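Probable enoyl-CoA hydratase/isomerase (Pseudomonas aeruginosa, PDB 7BOR) binds coenzyme A and probably isomerises the double bond of enoyl-CoA substrates from the delta(3) to the delta(2) position. Local coordinates at residues 25-28 and 29-33; 82-85 and 86-90. All coordinates share one frame; numbering follows the deposited sequence.

Contact 1. Residues 25-28 and 29-33; sequences NALT and RAMYS. With COA (coenzyme A), chain C.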
loop_
_atom_site.group_PDB
_atom_site.type_symbol
_atom_site.label_atom_id
_atom_site.label_comp_id
_atom_site.label_asym_id
_atom_site.label_seq_id
_atom_site.Cartn_x
_atom_site.Cartn_y
_atom_site.Cartn_z
ATOM N N ASN A 25 7.999 -6.879 -8.199
ATOM C CA ASN A 25 7.726 -6.870 -6.766
ATOM C C ASN A 25 6.310 -7.341 -6.415
ATOM O O ASN A 25 5.727 -6.897 -5.407
ATOM C CB ASN A 25 7.995 -5.476 -6.159
ATOM C CG ASN A 25 9.501 -5.134 -6.111
ATOM O OD1 ASN A 25 10.349 -6.019 -6.094
ATOM N ND2 ASN A 25 9.821 -3.842 -6.085
ATOM N N ALA A 26 5.769 -8.261 -7.210
ATOM C CA ALA A 26 4.445 -8.827 -6.933
ATOM C C ALA A 26 4.448 -9.502 -5.575
ATOM O O ALA A 26 5.390 -10.218 -5.232
ATOM C CB ALA A 26 4.050 -9.809 -8.028
ATOM N N LEU A 27 3.421 -9.235 -4.780
ATOM C CA LEU A 27 3.447 -9.589 -3.368
ATOM C C LEU A 27 2.876 -10.986 -3.118
ATOM O O LEU A 27 1.669 -11.212 -3.290
ATOM C CB LEU A 27 2.658 -8.569 -2.555
ATOM C CG LEU A 27 3.141 -7.117 -2.649
ATOM C CD1 LEU A 27 2.097 -6.238 -2.075
ATOM C CD2 LEU A 27 4.392 -7.038 -1.858
ATOM N N THR A 28 3.727 -11.870 -2.605
ATOM C CA THR A 28 3.386 -13.240 -2.221
ATOM C C THR A 28 2.949 -13.351 -0.758
ATOM O O THR A 28 3.108 -12.428 0.046
ATOM C CB THR A 28 4.584 -14.155 -2.445
ATOM O OG1 THR A 28 5.579 -13.822 -1.471
ATOM C CG2 THR A 28 5.116 -13.992 -3.879
ATOM N N ARG A 29 2.365 -14.508 -0.412
ATOM C CA ARG A 29 1.930 -14.720 0.971
ATOM C C ARG A 29 3.095 -14.553 1.945
ATOM O O ARG A 29 2.920 -14.055 3.060
ATOM C CB ARG A 29 1.303 -16.114 1.111
ATOM C CG ARG A 29 -0.090 -16.312 0.464
ATOM C CD ARG A 29 -0.595 -17.772 0.645
ATOM N NE ARG A 29 0.231 -18.743 -0.100
ATOM C CZ ARG A 29 -0.122 -19.324 -1.253
ATOM N NH1 ARG A 29 -1.305 -19.060 -1.806
ATOM N NH2 ARG A 29 0.706 -20.189 -1.859
ATOM N N ALA A 30 4.297 -14.967 1.543
ATOM C CA ALA A 30 5.452 -14.874 2.426
ATOM C C ALA A 30 5.956 -13.431 2.541
ATOM O O ALA A 30 6.507 -13.036 3.579
ATOM C CB ALA A 30 6.565 -15.804 1.916
ATOM N N MET A 31 5.733 -12.618 1.513
ATOM C CA MET A 31 6.090 -11.206 1.620
ATOM C C MET A 31 5.125 -10.480 2.522
ATOM O O MET A 31 5.547 -9.727 3.411
ATOM C CB MET A 31 6.126 -10.591 0.234
ATOM C CG MET A 31 7.330 -11.076 -0.568
ATOM S SD MET A 31 7.072 -10.864 -2.309
ATOM C CE MET A 31 7.440 -9.095 -2.451
ATOM N N TYR A 32 3.827 -10.748 2.365
ATOM C CA TYR A 32 2.854 -10.135 3.246
ATOM C C TYR A 32 3.129 -10.500 4.695
ATOM O O TYR A 32 2.929 -9.685 5.611
ATOM C CB TYR A 32 1.454 -10.598 2.869
ATOM C CG TYR A 32 0.872 -10.011 1.629
ATOM C CD1 TYR A 32 0.690 -8.648 1.528
ATOM C CD2 TYR A 32 0.415 -10.812 0.597
ATOM C CE1 TYR A 32 0.098 -8.078 0.408
ATOM C CE2 TYR A 32 -0.174 -10.249 -0.528
ATOM C CZ TYR A 32 -0.323 -8.863 -0.603
ATOM O OH TYR A 32 -0.914 -8.257 -1.669
ATOM N N SER A 33 3.489 -11.770 4.929
ATOM C CA SER A 33 3.729 -12.240 6.288
ATOM C C SER A 33 4.955 -11.560 6.887
ATOM O O SER A 33 4.904 -11.108 8.037
ATOM C CB SER A 33 3.860 -13.773 6.285
ATOM O OG SER A 33 2.578 -14.374 6.094
HETATM N N1A COA C . 1.436 -11.346 -10.287
HETATM C C2A COA C . 2.150 -12.384 -10.807
HETATM N N3A COA C . 3.152 -12.176 -11.714
HETATM C C4A COA C . 3.411 -10.902 -12.052
HETATM C C5A COA C . 2.720 -9.859 -11.546
HETATM C C6A COA C . 1.704 -10.094 -10.644
HETATM N N6A COA C . 0.860 -9.089 -9.982
HETATM N N7A COA C . 3.202 -8.702 -12.080
HETATM C C8A COA C . 4.201 -9.011 -12.936
HETATM N N9A COA C . 4.275 -10.337 -12.893
HETATM C C1B COA C . 5.326 -11.001 -13.691
HETATM C C2B COA C . 4.930 -11.261 -15.235
HETATM O O2B COA C . 3.965 -12.387 -15.277
HETATM C C3B COA C . 6.113 -11.503 -15.725
HETATM O O3B COA C . 6.565 -12.873 -15.359
HETATM P P3B COA C . 7.695 -13.672 -16.208
HETATM O O7A COA C . 8.826 -12.753 -16.624
HETATM O O8A COA C . 7.008 -14.254 -17.413
HETATM O O9A COA C . 8.255 -14.732 -15.305
HETATM C C4B COA C . 7.111 -10.553 -15.016
HETATM O O4B COA C . 6.452 -10.324 -13.640
HETATM C C5B COA C . 7.311 -9.314 -15.666
HETATM O O5B COA C . 6.076 -8.674 -15.623
HETATM P P1A COA C . 5.552 -7.891 -16.959
HETATM O O1A COA C . 4.055 -7.660 -16.925
HETATM O O2A COA C . 5.905 -8.591 -18.252
HETATM O O3A COA C . 6.384 -6.468 -16.930
HETATM P P2A COA C . 5.646 -5.148 -17.588
HETATM O O4A COA C . 6.678 -4.024 -17.606
HETATM O O5A COA C . 5.162 -5.602 -18.932
HETATM O O6A COA C . 4.283 -4.732 -16.731
HETATM C CBP COA C . 2.967 -4.094 -14.832
HETATM C CCP COA C . 4.416 -4.117 -15.438
HETATM C CDP COA C . 3.057 -3.875 -13.280
HETATM C CEP COA C . 2.133 -2.953 -15.468
HETATM C CAP COA C . 2.381 -5.485 -15.238
HETATM O OAP COA C . 3.271 -6.457 -14.782
HETATM C C9P COA C . 1.023 -5.775 -14.599
HETATM O O9P COA C . 0.015 -5.254 -14.975
HETATM N N8P COA C . 1.042 -6.768 -13.503
HETATM C C7P COA C . -0.177 -7.145 -12.784
HETATM C C6P COA C . -0.821 -5.910 -12.086
HETATM C C5P COA C . -2.080 -6.462 -11.341
HETATM O O5P COA C . -3.072 -6.757 -11.910
HETATM N N4P COA C . -1.994 -6.595 -9.899
HETATM C C3P COA C . -3.110 -7.148 -9.172
HETATM C C2P COA C . -4.180 -6.106 -8.971
HETATM S S1P COA C . -5.449 -6.982 -8.027
#
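Thr28 and Met31 close a capping box at the start of helix 29-44, with Thr28 as the N-cap at the end of a loop whose Ala26 lines the CoA pocket of this crotonase fold. One half of the box is conventional: Met31 N donates to Thr28 OG1 at 3.2 Å, with an N-H...O angle of 149°. The other half uses sulfur in place of a carboxylate, and the Met31 side chain is worth following outward to see how. Met31 CB stands 3.5 Å from Thr28 O. The next carbon, Met31 CG, passes 3.4 Å from Thr28 OG1, the two side chains crossing at a slant. Met31 SD lies against Ala26 O and Thr28 OG1 and is 3.5 Å from Thr28 N; although this last hydrogen bond is long and weak, it is almost perfectly straight at 176°. A bend about the CG-SD bond (chi3 79°) then carries Met31 CE to Leu27 CD2, 3.7 Å away, where the two side chains meet at roughly a right angle.

Leu27 is shared with Tyr32. Leu27 CB sits over one face of the phenol, 4.0 Å from the centroid of the Tyr32 ring, a CH-pi contact, while the hydroxyl of Tyr32 is hydrogen-bonded to Asn64 OD1 and ties the helix to the CoA-binding loop. The first full helical turn is closed by Tyr32 N, which donates to Thr28 O at 3.0 Å. On the loop side Ala26, whose carbonyl accepts from Arg20 NH1, rests its CB 3.5 Å from C6A of the coenzyme A adenine.

Contact 2. Residues 82-85 and 86-90; sequences GRFM and SALLE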
loop_
_atom_site.group_PDB
_atom_site.type_symbol
_atom_site.label_atom_id
_atom_site.label_comp_id
_atom_site.label_asym_id
_atom_site.label_seq_id
_atom_site.Cartn_x
_atom_site.Cartn_y
_atom_site.Cartn_z
ATOM N N GLY A 82 -4.532 -10.090 4.570
ATOM C CA GLY A 82 -5.350 -9.466 5.585
ATOM C C GLY A 82 -4.560 -9.041 6.804
ATOM O O GLY A 82 -4.848 -8.003 7.412
ATOM N N ARG A 83 -3.561 -9.837 7.192
ATOM C CA ARG A 83 -2.734 -9.484 8.346
ATOM C C ARG A 83 -1.813 -8.316 8.011
ATOM O O ARG A 83 -1.572 -7.445 8.866
ATOM C CB ARG A 83 -1.921 -10.698 8.815
ATOM C CG ARG A 83 -2.791 -11.760 9.507
ATOM C CD ARG A 83 -1.999 -12.954 10.094
ATOM N NE ARG A 83 -1.461 -13.888 9.113
ATOM C CZ ARG A 83 -2.155 -14.885 8.578
ATOM N NH1 ARG A 83 -3.409 -15.055 8.928
ATOM N NH2 ARG A 83 -1.587 -15.717 7.712
ATOM N N PHE A 84 -1.310 -8.262 6.766
ATOM C CA PHE A 84 -0.549 -7.079 6.366
ATOM C C PHE A 84 -1.437 -5.837 6.398
ATOM O O PHE A 84 -1.052 -4.806 6.959
ATOM C CB PHE A 84 0.062 -7.235 4.989
ATOM C CG PHE A 84 0.557 -5.932 4.433
ATOM C CD1 PHE A 84 1.645 -5.288 5.027
ATOM C CD2 PHE A 84 -0.079 -5.336 3.351
ATOM C CE1 PHE A 84 2.101 -4.083 4.539
ATOM C CE2 PHE A 84 0.383 -4.112 2.830
ATOM C CZ PHE A 84 1.465 -3.487 3.432
ATOM N N MET A 85 -2.654 -5.933 5.852
ATOM C CA MET A 85 -3.548 -4.772 5.847
ATOM C C MET A 85 -3.831 -4.278 7.255
ATOM O O MET A 85 -3.813 -3.063 7.524
ATOM C CB MET A 85 -4.872 -5.108 5.149
ATOM C CG MET A 85 -4.797 -5.168 3.618
ATOM S SD MET A 85 -6.428 -5.490 2.878
ATOM C CE MET A 85 -6.108 -7.097 2.276
ATOM N N SER A 86 -4.154 -5.208 8.159
ATOM C CA SER A 86 -4.504 -4.834 9.516
ATOM C C SER A 86 -3.311 -4.212 10.197
ATOM O O SER A 86 -3.437 -3.208 10.898
ATOM C CB SER A 86 -4.958 -6.073 10.313
ATOM O OG SER A 86 -5.833 -5.738 11.386
ATOM N N ALA A 87 -2.145 -4.823 10.012
ATOM C CA ALA A 87 -0.924 -4.306 10.628
ATOM C C ALA A 87 -0.612 -2.870 10.167
ATOM O O ALA A 87 -0.355 -1.990 10.991
ATOM C CB ALA A 87 0.253 -5.235 10.322
ATOM N N LEU A 88 -0.624 -2.610 8.864
ATOM C CA LEU A 88 -0.357 -1.237 8.415
ATOM C C LEU A 88 -1.449 -0.277 8.888
ATOM O O LEU A 88 -1.176 0.770 9.490
ATOM C CB LEU A 88 -0.233 -1.214 6.916
ATOM C CG LEU A 88 0.145 0.114 6.248
ATOM C CD1 LEU A 88 1.479 0.583 6.690
ATOM C CD2 LEU A 88 0.088 -0.139 4.745
ATOM N N LEU A 89 -2.705 -0.649 8.680
ATOM C CA LEU A 89 -3.799 0.205 9.123
ATOM C C LEU A 89 -3.647 0.599 10.588
ATOM O O LEU A 89 -3.854 1.766 10.966
ATOM C CB LEU A 89 -5.112 -0.531 8.880
ATOM C CG LEU A 89 -6.368 0.098 9.432
ATOM C CD1 LEU A 89 -6.668 1.406 8.656
ATOM C CD2 LEU A 89 -7.486 -0.885 9.324
ATOM N N GLU A 90 -3.272 -0.352 11.433
ATOM C CA GLU A 90 -3.202 -0.086 12.865
ATOM C C GLU A 90 -1.813 0.376 13.298
ATOM O O GLU A 90 -1.604 0.638 14.487
ATOM C CB GLU A 90 -3.632 -1.346 13.653
ATOM C CG GLU A 90 -4.938 -1.967 13.159
ATOM C CD GLU A 90 -6.162 -1.272 13.738
ATOM O OE1 GLU A 90 -5.959 -0.337 14.528
ATOM O OE2 GLU A 90 -7.315 -1.661 13.440
#
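Phe84 and Leu88, one turn apart, are joined both through the backbone and through their side chains. The backbone comes first. Leu88 N donates to Phe84 O at 2.9 Å, and with an N-H...O angle of 176° this is the straightest of four successive i to i+4 bonds. Ser86 N reaches Gly82 O at 3.0 Å, Ala87 N reaches Arg83 O at 2.9 Å, and Leu89 N reaches Met85 O at 2.9 Å. Beta carbons lie beside the same carbonyls: Ala87 CB is 3.2 Å from Arg83 O, and Leu89 CB is likewise 3.2 Å from Met85 O.

All this belongs to helix 80-90, which in this crotonase-fold chain leads into strand 95-99 of the six-stranded mixed sheet and lies between helices 29-44 and 200-233.

Among the apolar contacts, Phe84 CZ meets Leu88 CD2 at 3.9 Å, obliquely to the ring. Both side chains have CG swung anti to the backbone N (chi1 166° for Phe84, -176° for Leu88), which sets them side by side and pointing the same way. The pair faces helix 29-44, with Leu39 touching both residues and Met35 also packed on Phe84. Leu89 turns to another neighbour and packs on Ile215, Leu218 and Ile222 of helix 200-233, the helix to which Glu90 OE2 is also held by a salt bridge with Arg219 NE, while Met85 touches Leu76 and Phe138.

How the contacts relate
Contact 1 comes first along the chain, at the loop-to-helix junction opening helix 29-44; contact 2 follows on helix 80-90. Between them the chain runs through strand 50-54 and through Ser62, Asn64, Asp65 and Ile66, which bind CoA. Their centres are 13 Å apart, and they meet directly where Tyr32 CD1 packs on Phe84 CB at 3.8 Å. Helix 80-90 packs against helix 29-44 from Tyr32 as far as Leu39, with Pro80 and Val81 also touching Tyr32. The coenzyme lies at the contact 1 end, and the side chain of Met85 is about 10 Å from it. Residues 25-33 touch both the coenzyme and helix 80-90, and 82-90 in turn touches helix 200-233.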